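Local coordinates for protein putative alpha/beta hydrolase (Desulfitobacterium hafniense, PDB 4RPC) that is of uncertain function but probably acts as an alpha/beta hydrolase, with an apparent serine nucleophile, at residues 129-132 with 133-137; 141-145 with 146-150; 151-154 with 155-159; 215-218 with 219-222. All coordinates share one frame; numbering follows the deposited sequence.

How the interactions relate
Interactions 1, 2 and 3 lie in the helical region between strands 112-119 and 204-210, where many alpha/beta hydrolases carry a cap. Interaction 4 opens helix 220-226, between strands 204-210 and 232-236. Interactions 1 and 2 share helix 130-145, near its start and at its end, and are partly buried. Interactions 3 and 4 are surface contacts at the starts of helices. Met-137 packs on Val-154, Leu-150 on Met-158, and Asn-157 on Tyr-215. The chemistry differs. Interaction 1 has an amide gripping one residue twice. Interactions 2 and 3 each have a Schellman motif, and interaction 3 adds a serine-glutamate bond. Interaction 4 has a twice-used carbonyl and an amide-ring stack.

Interaction 1: 129-132 with 133-137; sequences MTEQ and YANIM
Glu-131 O takes two bonds from one residue, Asn-135. The backbone Asn-135 N reaches Glu-131 O at 3.1 Å. The side-chain amide Asn-135 ND2 reaches Glu-131 O at 2.8 Å. The two donors come from opposite faces of the carbonyl plane, and ND2 stands well above it. The same Asn-135 ND2 also bonds to Glu-131 OE2 at 2.6 Å. That oxygen lies close to the amide plane, but the amide meets the carboxylate from above, and the two flat groups are turned 48° apart. A bend at chi2 (66°) folds the Glu-131 chain back toward the amide. Asn-135 CG sits beside its own backbone N (chi1 -81°), which brings ND2 and that N to the same carbonyl. The other end of the amide, OD1, bonds to Arg-179 of helix 179-191, so partners at both ends fix its rotation.

The contact lies in the first turns of helix 130-145. It follows strand 112-119, the place where alpha/beta hydrolases often insert a cap. Thr-130 OG1 bonds back to Gly-127 O just before the helix. The regular helix bonds run alongside: Ala-134 N to Thr-130 O at 2.9 Å, and Ile-136 N to Gln-132 O at 3.2 Å. Tyr-133 N bonds to Met-129 O at 3.2 Å. Met-129 is a selenomethionine, and its chain bends at chi2 and chi3. Its end methyl CE comes obliquely to Tyr-133 CE1 at 3.8 Å. A bound tetraethylene glycol, probably from crystallisation, lies by the Tyr-133 side chain.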
HETATM    1  N   MSE A 129      21.645   3.423  -0.118  1.00 31.31           N
HETATM    2  CA  MSE A 129      21.340   2.117  -0.740  1.00 29.41           C
HETATM    3  C   MSE A 129      20.020   2.122  -1.540  1.00 26.53           C
HETATM    4  O   MSE A 129      19.688   1.151  -2.268  1.00 25.30           O
HETATM    5  CB  MSE A 129      21.144   0.981   0.276  1.00 31.62           C
HETATM    6  CG  MSE A 129      22.177   0.619   1.331  1.00 36.46           C
HETATM    7 SE   MSE A 129      23.873  -0.088   0.576  0.74 46.00          SE
HETATM    8  CE  MSE A 129      22.954  -1.106  -0.811  1.00 31.67           C
ATOM      9  N   THR A 130      19.214   3.168  -1.384  1.00 25.42           N
ATOM     10  CA  THR A 130      17.893   3.272  -2.037  1.00 22.68           C
ATOM     11  C   THR A 130      17.984   2.963  -3.528  1.00 22.08           C
ATOM     12  O   THR A 130      17.182   2.197  -4.040  1.00 20.25           O
ATOM     13  CB  THR A 130      17.299   4.659  -1.883  1.00 21.84           C
ATOM     14  OG1 THR A 130      17.076   4.946  -0.523  1.00 21.83           O
ATOM     15  CG2 THR A 130      15.976   4.774  -2.572  1.00 21.42           C
ATOM     16  N   GLU A 131      18.961   3.534  -4.215  1.00 22.70           N
ATOM     17  CA  GLU A 131      19.129   3.368  -5.695  1.00 23.88           C
ATOM     18  C   GLU A 131      19.338   1.911  -6.091  1.00 22.59           C
ATOM     19  O   GLU A 131      18.725   1.386  -7.029  1.00 21.43           O
ATOM     20  CB  GLU A 131      20.299   4.251  -6.244  1.00 27.44           C
ATOM     21  CG  GLU A 131      20.520   4.216  -7.794  1.00 30.15           C
ATOM     22  CD  GLU A 131      19.356   4.840  -8.615  1.00 35.00           C
ATOM     23  OE1 GLU A 131      18.766   5.869  -8.154  1.00 36.07           O
ATOM     24  OE2 GLU A 131      19.023   4.338  -9.742  1.00 39.51           O
ATOM     25  N   GLN A 132      20.200   1.239  -5.378  1.00 23.33           N
ATOM     26  CA  GLN A 132      20.543  -0.090  -5.786  1.00 24.65           C
ATOM     27  C   GLN A 132      19.425  -1.118  -5.530  1.00 23.58           C
ATOM     28  O   GLN A 132      19.163  -1.973  -6.393  1.00 23.12           O
ATOM     29  CB  GLN A 132      21.834  -0.481  -5.144  1.00 27.98           C
ATOM     30  CG  GLN A 132      23.054   0.164  -5.792  1.00 31.04           C
ATOM     31  CD  GLN A 132      24.288  -0.275  -5.042  1.00 35.01           C
ATOM     32  OE1 GLN A 132      24.887  -1.293  -5.386  1.00 37.42           O
ATOM     33  NE2 GLN A 132      24.597   0.408  -3.930  1.00 36.36           N
ATOM     34  N   TYR A 133      18.723  -0.963  -4.418  1.00 21.79           N
ATOM     35  CA  TYR A 133      17.540  -1.764  -4.150  1.00 22.28           C
ATOM     36  C   TYR A 133      16.433  -1.433  -5.076  1.00 21.10           C
ATOM     37  O   TYR A 133      15.799  -2.336  -5.522  1.00 21.97           O
ATOM     38  CB  TYR A 133      17.010  -1.529  -2.757  1.00 22.62           C
ATOM     39  CG  TYR A 133      17.674  -2.355  -1.747  1.00 24.23           C
ATOM     40  CD1 TYR A 133      19.058  -2.306  -1.578  1.00 25.46           C
ATOM     41  CD2 TYR A 133      16.928  -3.208  -0.932  1.00 25.45           C
ATOM     42  CE1 TYR A 133      19.671  -3.084  -0.641  1.00 26.80           C
ATOM     43  CE2 TYR A 133      17.530  -3.983   0.008  1.00 26.32           C
ATOM     44  CZ  TYR A 133      18.898  -3.909   0.169  1.00 28.52           C
ATOM     45  OH  TYR A 133      19.522  -4.702   1.132  1.00 32.79           O
ATOM     46  N   ALA A 134      16.154  -0.156  -5.331  1.00 20.02           N
ATOM     47  CA  ALA A 134      15.076   0.165  -6.299  1.00 19.97           C
ATOM     48  C   ALA A 134      15.266  -0.467  -7.689  1.00 20.82           C
ATOM     49  O   ALA A 134      14.296  -0.949  -8.293  1.00 18.59           O
ATOM     50  CB  ALA A 134      14.847   1.640  -6.425  1.00 19.55           C
ATOM     51  N   ASN A 135      16.508  -0.432  -8.188  1.00 21.66           N
ATOM     52  CA  ASN A 135      16.829  -1.006  -9.451  1.00 22.52           C
ATOM     53  C   ASN A 135      16.661  -2.508  -9.514  1.00 23.38           C
ATOM     54  O   ASN A 135      16.130  -3.022 -10.515  1.00 22.84           O
ATOM     55  CB  ASN A 135      18.224  -0.599  -9.877  1.00 24.65           C
ATOM     56  CG  ASN A 135      18.248   0.800 -10.499  1.00 25.60           C
ATOM     57  OD1 ASN A 135      17.735   1.004 -11.581  1.00 27.85           O
ATOM     58  ND2 ASN A 135      18.763   1.758  -9.784  1.00 26.74           N
ATOM     59  N   ILE A 136      17.019  -3.217  -8.437  1.00 24.00           N
ATOM     60  CA  ILE A 136      16.778  -4.649  -8.394  1.00 23.81           C
ATOM     61  C   ILE A 136      15.290  -4.967  -8.378  1.00 23.86           C
ATOM     62  O   ILE A 136      14.815  -5.798  -9.158  1.00 24.31           O
ATOM     63  CB  ILE A 136      17.506  -5.297  -7.231  1.00 26.14           C
ATOM     64  CG1 ILE A 136      18.989  -5.378  -7.584  1.00 28.63           C
ATOM     65  CG2 ILE A 136      16.952  -6.685  -6.914  1.00 27.33           C
ATOM     66  CD1 ILE A 136      19.856  -5.574  -6.384  1.00 31.16           C
HETATM   67  N   MSE A 137      14.562  -4.311  -7.509  1.00 22.43           N
HETATM   68  CA  MSE A 137      13.185  -4.617  -7.375  1.00 24.02           C
HETATM   69  C   MSE A 137      12.436  -4.217  -8.641  1.00 24.16           C
HETATM   70  O   MSE A 137      11.519  -4.917  -9.039  1.00 23.34           O
HETATM   71  CB  MSE A 137      12.652  -3.879  -6.165  1.00 25.25           C
HETATM   72  CG  MSE A 137      13.245  -4.487  -4.902  1.00 29.28           C
HETATM   73 SE   MSE A 137      12.798  -6.412  -4.686  0.65 36.21          SE
HETATM   74  CE  MSE A 137      10.908  -6.211  -5.223  1.00 23.17           C
TER

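Interaction 2: 141-145 with 146-150; sequences FLNLL and AGEHL
A Schellman motif ends helix 130-145 here and turns the chain into the loop that leads to helix 154-157. Glu-148 N bonds back to Asn-143 O at 3.1 Å, with an N-H...O angle of 155°. Inside that loop of backbone, Gly-147 N bonds to Leu-144 O at 2.7 Å, from well above the carbonyl plane. Gly-147 has positive phi (73°), a backbone shape that suits glycine and swings the chain off the helix.

On the outer side, the Asn-143 amide and the Glu-148 carboxylate lie side by side and point the same way, their planes 30° apart. Asn-143 ND2 is 3.2 Å from Glu-148 OE2, but its N-H groups are poorly aimed, so this is a side-by-side contact and not a hydrogen bond. The Glu-148 chain, extended beyond CG, carries its carboxylate alongside the amide. An alanine in place of Asn-143 would remove this amide, and the Glu-148 carboxylate would probably be left without its neighbour and freer to turn.

On the inner side, the Leu-144 and Leu-150 side chains meet at an angle, with Leu-144 CD2 3.9 Å from Leu-150 CD2. Leu-150 CD2 also meets the Phe-141 ring at its edge, 4.2 Å from Phe-141 CD1. Leu-144 and Leu-150 both rest on Leu-169 of helix 165-169, and Phe-141 packs on Leu-182 of helix 179-191.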
ATOM      1  N   PHE A 141      10.276  -7.005 -10.649  1.00 25.22           N
ATOM      2  CA  PHE A 141       8.825  -6.881 -10.870  1.00 27.35           C
ATOM      3  C   PHE A 141       8.436  -6.963 -12.348  1.00 26.97           C
ATOM      4  O   PHE A 141       7.452  -7.591 -12.695  1.00 25.39           O
ATOM      5  CB  PHE A 141       8.302  -5.610 -10.254  1.00 28.72           C
ATOM      6  CG  PHE A 141       7.873  -5.749  -8.824  1.00 32.72           C
ATOM      7  CD1 PHE A 141       8.175  -6.880  -8.073  1.00 36.69           C
ATOM      8  CD2 PHE A 141       7.165  -4.734  -8.225  1.00 36.24           C
ATOM      9  CE1 PHE A 141       7.745  -7.018  -6.752  1.00 38.12           C
ATOM     10  CE2 PHE A 141       6.726  -4.855  -6.914  1.00 41.84           C
ATOM     11  CZ  PHE A 141       7.029  -6.006  -6.166  1.00 40.03           C
ATOM     12  N   LEU A 142       9.230  -6.349 -13.223  1.00 25.74           N
ATOM     13  CA  LEU A 142       8.940  -6.418 -14.645  1.00 25.93           C
ATOM     14  C   LEU A 142       9.150  -7.859 -15.157  1.00 26.92           C
ATOM     15  O   LEU A 142       8.374  -8.380 -15.976  1.00 25.02           O
ATOM     16  CB  LEU A 142       9.817  -5.421 -15.442  1.00 25.43           C
ATOM     17  CG  LEU A 142       9.371  -4.003 -15.174  1.00 24.55           C
ATOM     18  CD1 LEU A 142      10.411  -3.041 -15.631  1.00 24.81           C
ATOM     19  CD2 LEU A 142       7.997  -3.689 -15.805  1.00 25.42           C
ATOM     20  N   ASN A 143      10.209  -8.493 -14.673  1.00 27.93           N
ATOM     21  CA  ASN A 143      10.438  -9.898 -14.965  1.00 30.50           C
ATOM     22  C   ASN A 143       9.243 -10.794 -14.645  1.00 30.68           C
ATOM     23  O   ASN A 143       9.023 -11.783 -15.324  1.00 31.43           O
ATOM     24  CB  ASN A 143      11.687 -10.424 -14.274  1.00 31.45           C
ATOM     25  CG  ASN A 143      12.927 -10.215 -15.096  1.00 33.48           C
ATOM     26  OD1 ASN A 143      12.896 -10.292 -16.296  1.00 38.13           O
ATOM     27  ND2 ASN A 143      14.020  -9.924 -14.446  1.00 35.72           N
ATOM     28  N   LEU A 144       8.456 -10.444 -13.645  1.00 30.57           N
ATOM     29  CA  LEU A 144       7.273 -11.242 -13.327  1.00 31.77           C
ATOM     30  C   LEU A 144       6.329 -11.312 -14.514  1.00 33.30           C
ATOM     31  O   LEU A 144       5.651 -12.304 -14.698  1.00 33.56           O
ATOM     32  CB  LEU A 144       6.527 -10.681 -12.127  1.00 31.13           C
ATOM     33  CG  LEU A 144       7.297 -10.707 -10.814  1.00 30.32           C
ATOM     34  CD1 LEU A 144       6.505  -9.992  -9.717  1.00 30.08           C
ATOM     35  CD2 LEU A 144       7.568 -12.139 -10.409  1.00 32.15           C
ATOM     36  N   LEU A 145       6.317 -10.251 -15.321  1.00 33.34           N
ATOM     37  CA  LEU A 145       5.449 -10.159 -16.499  1.00 35.33           C
ATOM     38  C   LEU A 145       5.899 -11.092 -17.579  1.00 34.53           C
ATOM     39  O   LEU A 145       5.133 -11.433 -18.434  1.00 35.92           O
ATOM     40  CB  LEU A 145       5.398  -8.702 -17.063  1.00 34.94           C
ATOM     41  CG  LEU A 145       4.826  -7.642 -16.100  1.00 34.45           C
ATOM     42  CD1 LEU A 145       5.177  -6.223 -16.556  1.00 33.37           C
ATOM     43  CD2 LEU A 145       3.308  -7.791 -15.877  1.00 35.15           C
ATOM     44  N   ALA A 146       7.154 -11.476 -17.555  1.00 33.76           N
ATOM     45  CA  ALA A 146       7.608 -12.587 -18.345  1.00 36.10           C
ATOM     46  C   ALA A 146       7.388 -13.946 -17.676  1.00 37.04           C
ATOM     47  O   ALA A 146       7.775 -14.962 -18.234  1.00 39.67           O
ATOM     48  CB  ALA A 146       9.086 -12.413 -18.654  1.00 35.48           C
ATOM     49  N   GLY A 147       6.811 -13.981 -16.481  1.00 37.54           N
ATOM     50  CA  GLY A 147       6.663 -15.238 -15.736  1.00 39.28           C
ATOM     51  C   GLY A 147       7.972 -15.733 -15.159  1.00 39.70           C
ATOM     52  O   GLY A 147       8.096 -16.889 -14.805  1.00 40.43           O
ATOM     53  N   GLU A 148       8.942 -14.846 -15.029  1.00 38.67           N
ATOM     54  CA  GLU A 148      10.188 -15.214 -14.406  1.00 40.11           C
ATOM     55  C   GLU A 148      10.154 -14.928 -12.895  1.00 36.35           C
ATOM     56  O   GLU A 148       9.652 -13.907 -12.467  1.00 32.71           O
ATOM     57  CB  GLU A 148      11.294 -14.419 -15.060  1.00 43.52           C
ATOM     58  CG  GLU A 148      12.667 -14.652 -14.507  1.00 49.09           C
ATOM     59  CD  GLU A 148      13.666 -13.740 -15.184  1.00 57.44           C
ATOM     60  OE1 GLU A 148      13.640 -13.674 -16.451  1.00 57.50           O
ATOM     61  OE2 GLU A 148      14.435 -13.059 -14.440  1.00 64.06           O
ATOM     62  N   HIS A 149      10.755 -15.810 -12.110  1.00 34.93           N
ATOM     63  CA  HIS A 149      10.722 -15.721 -10.659  1.00 34.08           C
ATOM     64  C   HIS A 149      11.634 -14.646 -10.071  1.00 31.83           C
ATOM     65  O   HIS A 149      12.661 -14.286 -10.659  1.00 31.49           O
ATOM     66  CB  HIS A 149      11.146 -17.056 -10.082  1.00 36.24           C
ATOM     67  CG  HIS A 149      10.242 -18.171 -10.468  1.00 38.27           C
ATOM     68  ND1 HIS A 149       9.076 -18.437  -9.782  1.00 40.15           N
ATOM     69  CD2 HIS A 149      10.296 -19.053 -11.487  1.00 38.92           C
ATOM     70  CE1 HIS A 149       8.478 -19.481 -10.335  1.00 40.99           C
ATOM     71  NE2 HIS A 149       9.189 -19.860 -11.380  1.00 41.02           N
ATOM     72  N   LEU A 150      11.259 -14.166  -8.890  1.00 29.28           N
ATOM     73  CA  LEU A 150      12.039 -13.189  -8.175  1.00 28.04           C
ATOM     74  C   LEU A 150      13.379 -13.815  -7.795  1.00 29.24           C
ATOM     75  O   LEU A 150      13.440 -15.019  -7.524  1.00 31.02           O
ATOM     76  CB  LEU A 150      11.328 -12.696  -6.928  1.00 26.24           C
ATOM     77  CG  LEU A 150       9.933 -12.046  -7.039  1.00 26.62           C
ATOM     78  CD1 LEU A 150       9.228 -11.960  -5.685  1.00 26.86           C
ATOM     79  CD2 LEU A 150       9.983 -10.680  -7.683  1.00 25.91           C
TER

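Interaction 3: 151-154 with 155-159; sequences PSPV and KENMG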
ATOM      1  N   PRO A 151      14.455 -13.011  -7.777  1.00 28.63           N
ATOM      2  CA  PRO A 151      15.784 -13.491  -7.391  1.00 29.74           C
ATOM      3  C   PRO A 151      15.844 -13.825  -5.912  1.00 30.80           C
ATOM      4  O   PRO A 151      15.189 -13.166  -5.141  1.00 30.73           O
ATOM      5  CB  PRO A 151      16.664 -12.271  -7.645  1.00 29.13           C
ATOM      6  CG  PRO A 151      15.747 -11.107  -7.463  1.00 28.05           C
ATOM      7  CD  PRO A 151      14.424 -11.553  -7.985  1.00 27.41           C
ATOM      8  N   SER A 152      16.585 -14.847  -5.500  1.00 32.68           N
ATOM      9  CA  SER A 152      16.861 -15.013  -4.086  1.00 33.27           C
ATOM     10  C   SER A 152      17.806 -13.934  -3.635  1.00 33.73           C
ATOM     11  O   SER A 152      18.652 -13.481  -4.400  1.00 32.51           O
ATOM     12  CB  SER A 152      17.517 -16.336  -3.840  1.00 36.55           C
ATOM     13  OG  SER A 152      16.569 -17.326  -4.108  1.00 39.32           O
ATOM     14  N   PRO A 153      17.694 -13.512  -2.387  1.00 34.16           N
ATOM     15  CA  PRO A 153      16.800 -13.978  -1.346  1.00 34.91           C
ATOM     16  C   PRO A 153      15.530 -13.131  -1.271  1.00 33.94           C
ATOM     17  O   PRO A 153      14.792 -13.230  -0.308  1.00 34.71           O
ATOM     18  CB  PRO A 153      17.638 -13.780  -0.093  1.00 35.01           C
ATOM     19  CG  PRO A 153      18.396 -12.515  -0.382  1.00 34.80           C
ATOM     20  CD  PRO A 153      18.633 -12.501  -1.874  1.00 34.56           C
ATOM     21  N   VAL A 154      15.289 -12.274  -2.264  1.00 32.47           N
ATOM     22  CA  VAL A 154      14.076 -11.499  -2.262  1.00 30.58           C
ATOM     23  C   VAL A 154      12.892 -12.467  -2.306  1.00 29.52           C
ATOM     24  O   VAL A 154      11.937 -12.289  -1.608  1.00 28.92           O
ATOM     25  CB  VAL A 154      14.026 -10.532  -3.452  1.00 30.89           C
ATOM     26  CG1 VAL A 154      12.638  -9.942  -3.614  1.00 29.75           C
ATOM     27  CG2 VAL A 154      15.064  -9.403  -3.292  1.00 31.56           C
ATOM     28  N   LYS A 155      12.944 -13.468  -3.152  1.00 29.01           N
ATOM     29  CA  LYS A 155      11.783 -14.300  -3.355  1.00 30.15           C
ATOM     30  C   LYS A 155      11.359 -14.915  -2.018  1.00 30.76           C
ATOM     31  O   LYS A 155      10.182 -14.882  -1.675  1.00 28.53           O
ATOM     32  CB  LYS A 155      12.125 -15.408  -4.339  1.00 31.62           C
ATOM     33  CG  LYS A 155      10.972 -16.312  -4.715  1.00 32.56           C
ATOM     34  CD  LYS A 155      11.409 -17.313  -5.771  1.00 33.16           C
ATOM     35  CE  LYS A 155      12.115 -18.458  -5.115  1.00 34.96           C
ATOM     36  NZ  LYS A 155      12.590 -19.348  -6.170  1.00 35.87           N
ATOM     37  N   GLU A 156      12.345 -15.406  -1.262  1.00 32.53           N
ATOM     38  CA  GLU A 156      12.107 -16.128   0.007  1.00 35.12           C
ATOM     39  C   GLU A 156      11.710 -15.161   1.076  1.00 34.50           C
ATOM     40  O   GLU A 156      10.813 -15.448   1.836  1.00 34.55           O
ATOM     41  CB  GLU A 156      13.352 -16.900   0.503  1.00 37.06           C
ATOM     42  CG  GLU A 156      13.817 -18.005  -0.426  1.00 39.12           C
ATOM     43  CD  GLU A 156      14.522 -17.466  -1.664  1.00 40.17           C
ATOM     44  OE1 GLU A 156      14.678 -16.210  -1.806  1.00 38.32           O
ATOM     45  OE2 GLU A 156      14.880 -18.296  -2.521  1.00 41.68           O
ATOM     46  N   ASN A 157      12.371 -14.008   1.122  1.00 33.03           N
ATOM     47  CA  ASN A 157      12.014 -13.003   2.105  1.00 32.58           C
ATOM     48  C   ASN A 157      10.557 -12.509   2.008  1.00 30.56           C
ATOM     49  O   ASN A 157       9.884 -12.305   3.050  1.00 28.10           O
ATOM     50  CB  ASN A 157      12.975 -11.828   2.042  1.00 32.49           C
ATOM     51  CG  ASN A 157      14.392 -12.229   2.418  1.00 37.25           C
ATOM     52  OD1 ASN A 157      14.623 -13.226   3.136  1.00 41.05           O
ATOM     53  ND2 ASN A 157      15.347 -11.502   1.897  1.00 36.43           N
HETATM   54  N   MSE A 158      10.087 -12.321   0.775  1.00 28.30           N
HETATM   55  CA  MSE A 158       8.706 -11.912   0.559  1.00 28.50           C
HETATM   56  C   MSE A 158       7.724 -13.067   0.764  1.00 28.48           C
HETATM   57  O   MSE A 158       6.520 -12.844   0.749  1.00 27.19           O
HETATM   58  CB  MSE A 158       8.559 -11.322  -0.825  1.00 28.71           C
HETATM   59  CG  MSE A 158       9.384 -10.062  -1.010  1.00 30.68           C
HETATM   60 SE   MSE A 158       8.979  -9.365  -2.831  0.84 32.55          SE
HETATM   61  CE  MSE A 158       7.483  -8.244  -2.325  1.00 34.93           C
ATOM     62  N   GLY A 159       8.197 -14.310   0.936  1.00 29.47           N
ATOM     63  CA  GLY A 159       7.297 -15.417   1.396  1.00 30.71           C
ATOM     64  C   GLY A 159       6.879 -16.342   0.280  1.00 31.90           C
ATOM     65  O   GLY A 159       5.838 -17.021   0.360  1.00 31.68           O
TER
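Ser-152 and Glu-156 join across the start of helix 154-157, where Pro-153 holds the N-cap position after a cis peptide bond. This short helix lies in the cap-like region between strands 112-119 and 204-210. Its outer side is more open and polar. Ser-152 OG donates to Glu-156 OE2 at 2.5 Å, on the syn side of the carboxylate and somewhat out of its plane. A bend at chi2 (75°) curls the Glu-156 chain back to the serine. It also sets Glu-156 OE1 at 3.1 Å from Pro-153 CA. A leucine in place of Glu-156 would probably leave the Ser-152 hydroxyl without this acceptor and the residues before the helix less firmly held.

The backbone is more closely knit. Lys-155 N bonds to Pro-151 O at 3.0 Å, Asn-157 N to Pro-153 O at 2.9 Å, and Met-158 N to Val-154 O at 3.0 Å. Gly-159, with positive phi, follows the helix in a Schellman motif; its N bonds to Glu-156 O and weakly to Lys-155 O. On the packed side, Val-154 and the selenomethionine Met-158 lie alongside each other and point the same way. Val-154 also packs on Met-137 of helix 130-145, and Met-158 on Leu-150 and on His-241, which probably belongs to a Ser-His-Glu triad. The end of the Lys-155 side chain leads away and bonds through NZ to Asn-163. Val-154 CG1 lies anti to its own backbone N (chi1 168°), and this branch touches Met-158 SE at 3.8 Å.

Interaction 4: 215-218 with 219-222; sequences YGAQ and FTPL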
ATOM      1  N   TYR A 215      10.181 -11.423   7.474  1.00 44.41           N
ATOM      2  CA  TYR A 215      10.356 -10.294   8.383  1.00 46.57           C
ATOM      3  C   TYR A 215       9.075  -9.509   8.487  1.00 46.23           C
ATOM      4  O   TYR A 215       9.103  -8.307   8.752  1.00 49.33           O
ATOM      5  CB  TYR A 215      11.520  -9.400   7.906  1.00 47.98           C
ATOM      6  CG  TYR A 215      12.781 -10.197   7.688  1.00 50.53           C
ATOM      7  CD1 TYR A 215      13.432 -10.815   8.769  1.00 54.47           C
ATOM      8  CD2 TYR A 215      13.308 -10.378   6.399  1.00 52.18           C
ATOM      9  CE1 TYR A 215      14.589 -11.570   8.584  1.00 57.47           C
ATOM     10  CE2 TYR A 215      14.461 -11.126   6.198  1.00 54.76           C
ATOM     11  CZ  TYR A 215      15.105 -11.720   7.290  1.00 58.36           C
ATOM     12  OH  TYR A 215      16.244 -12.492   7.092  1.00 60.32           O
ATOM     13  N   GLY A 216       7.937 -10.192   8.323  1.00 45.14           N
ATOM     14  CA  GLY A 216       6.635  -9.535   8.346  1.00 41.32           C
ATOM     15  C   GLY A 216       6.412  -8.619   9.536  1.00 39.55           C
ATOM     16  O   GLY A 216       5.741  -7.603   9.403  1.00 38.40           O
ATOM     17  N   ALA A 217       6.997  -8.938  10.688  1.00 39.71           N
ATOM     18  CA  ALA A 217       6.789  -8.143  11.909  1.00 39.67           C
ATOM     19  C   ALA A 217       7.851  -7.045  12.213  1.00 39.33           C
ATOM     20  O   ALA A 217       7.759  -6.335  13.227  1.00 38.23           O
ATOM     21  CB  ALA A 217       6.655  -9.095  13.096  1.00 41.97           C
ATOM     22  N   GLN A 218       8.834  -6.874  11.334  1.00 39.40           N
ATOM     23  CA  GLN A 218       9.985  -5.998  11.623  1.00 42.43           C
ATOM     24  C   GLN A 218       9.583  -4.598  12.060  1.00 39.11           C
ATOM     25  O   GLN A 218      10.202  -4.019  12.928  1.00 38.48           O
ATOM     26  CB  GLN A 218      10.832  -5.885  10.352  1.00 47.16           C
ATOM     27  CG  GLN A 218      12.086  -4.994  10.401  1.00 51.74           C
ATOM     28  CD  GLN A 218      12.786  -4.956   9.038  1.00 53.55           C
ATOM     29  OE1 GLN A 218      12.448  -5.734   8.141  1.00 56.70           O
ATOM     30  NE2 GLN A 218      13.745  -4.052   8.870  1.00 53.46           N
ATOM     31  N   PHE A 219       8.513  -4.062  11.471  1.00 36.45           N
ATOM     32  CA  PHE A 219       8.138  -2.664  11.705  1.00 35.69           C
ATOM     33  C   PHE A 219       7.040  -2.428  12.754  1.00 35.92           C
ATOM     34  O   PHE A 219       6.662  -1.280  13.068  1.00 36.86           O
ATOM     35  CB  PHE A 219       7.856  -1.998  10.366  1.00 34.01           C
ATOM     36  CG  PHE A 219       9.052  -2.008   9.446  1.00 34.55           C
ATOM     37  CD1 PHE A 219      10.142  -1.188   9.704  1.00 36.61           C
ATOM     38  CD2 PHE A 219       9.100  -2.839   8.351  1.00 34.15           C
ATOM     39  CE1 PHE A 219      11.256  -1.209   8.871  1.00 37.09           C
ATOM     40  CE2 PHE A 219      10.201  -2.856   7.526  1.00 34.55           C
ATOM     41  CZ  PHE A 219      11.277  -2.052   7.789  1.00 36.10           C
ATOM     42  N   THR A 220       6.570  -3.495  13.376  1.00 36.16           N
ATOM     43  CA  THR A 220       5.470  -3.327  14.293  1.00 35.46           C
ATOM     44  C   THR A 220       5.911  -2.548  15.561  1.00 35.85           C
ATOM     45  O   THR A 220       5.156  -1.725  16.054  1.00 34.45           O
ATOM     46  CB  THR A 220       4.761  -4.664  14.599  1.00 36.24           C
ATOM     47  OG1 THR A 220       5.604  -5.489  15.415  1.00 38.73           O
ATOM     48  CG2 THR A 220       4.370  -5.410  13.283  1.00 34.83           C
ATOM     49  N   PRO A 221       7.125  -2.773  16.065  1.00 37.79           N
ATOM     50  CA  PRO A 221       7.564  -1.898  17.180  1.00 39.84           C
ATOM     51  C   PRO A 221       7.548  -0.387  16.853  1.00 38.67           C
ATOM     52  O   PRO A 221       7.079   0.412  17.646  1.00 39.11           O
ATOM     53  CB  PRO A 221       9.002  -2.347  17.440  1.00 41.89           C
ATOM     54  CG  PRO A 221       9.092  -3.734  16.915  1.00 41.94           C
ATOM     55  CD  PRO A 221       8.062  -3.894  15.843  1.00 39.85           C
ATOM     56  N   LEU A 222       8.050  -0.009  15.688  1.00 36.74           N
ATOM     57  CA  LEU A 222       8.008   1.382  15.259  1.00 36.49           C
ATOM     58  C   LEU A 222       6.588   1.925  15.174  1.00 35.20           C
ATOM     59  O   LEU A 222       6.288   3.029  15.633  1.00 34.70           O
ATOM     60  CB  LEU A 222       8.679   1.531  13.881  1.00 37.09           C
ATOM     61  CG  LEU A 222       8.711   2.944  13.316  1.00 36.66           C
ATOM     62  CD1 LEU A 222       9.272   3.922  14.343  1.00 40.01           C
ATOM     63  CD2 LEU A 222       9.578   2.913  12.087  1.00 37.35           C
TER
HETATM   64  O   HOH W   1       5.816  -4.904  10.516  1.00 38.98           O
HETATM   65  O   HOH W   2      10.086  -1.308  14.422  1.00 37.19           O
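Thr-220 holds Ala-217 O with two donors. Thr-220 N bonds to Ala-217 O at 3.1 Å, nearly straight at 170°, but from above the carbonyl plane. Thr-220 OG1 donates to Ala-217 O at 3.2 Å, in that plane and on a lone pair. The hydroxyl can do so because chi1 (71°) sets OG1 between the backbone N and the carbonyl carbon. The N-H bond closes a type I beta turn from Ala-217 to Thr-220. It overlaps a second type I turn, Tyr-215 to Gln-218, sharing Ala-217 and Gln-218. Together they lead into helix 220-226.

Two waters bridge the backbone. One donates to Gly-216 O and accepts from Phe-219 N at 3.0 Å. The other donates to Gln-218 O and accepts from Leu-222 N at 2.7 Å. Pro-221, which has no N-H to give, sets its CD 3.6 Å from Ala-217 O.

Further out, the extended Gln-218 side chain lies along one face of the Phe-219 ring. Gln-218 CG stands over the ring centre, 4.0 Å from the centroid, in a CH-pi contact. The amide follows, stacked with its plane 21° from the ring, and Gln-218 NE2 comes to 3.4 Å from Phe-219 CZ. Both side chains also touch Glu-124.

Thr-220 thus fixes the turn, water takes up the Phe-219 and Leu-222 N-H groups, and the glutamine-ring stack rests on dispersion, not a hydrogen bond.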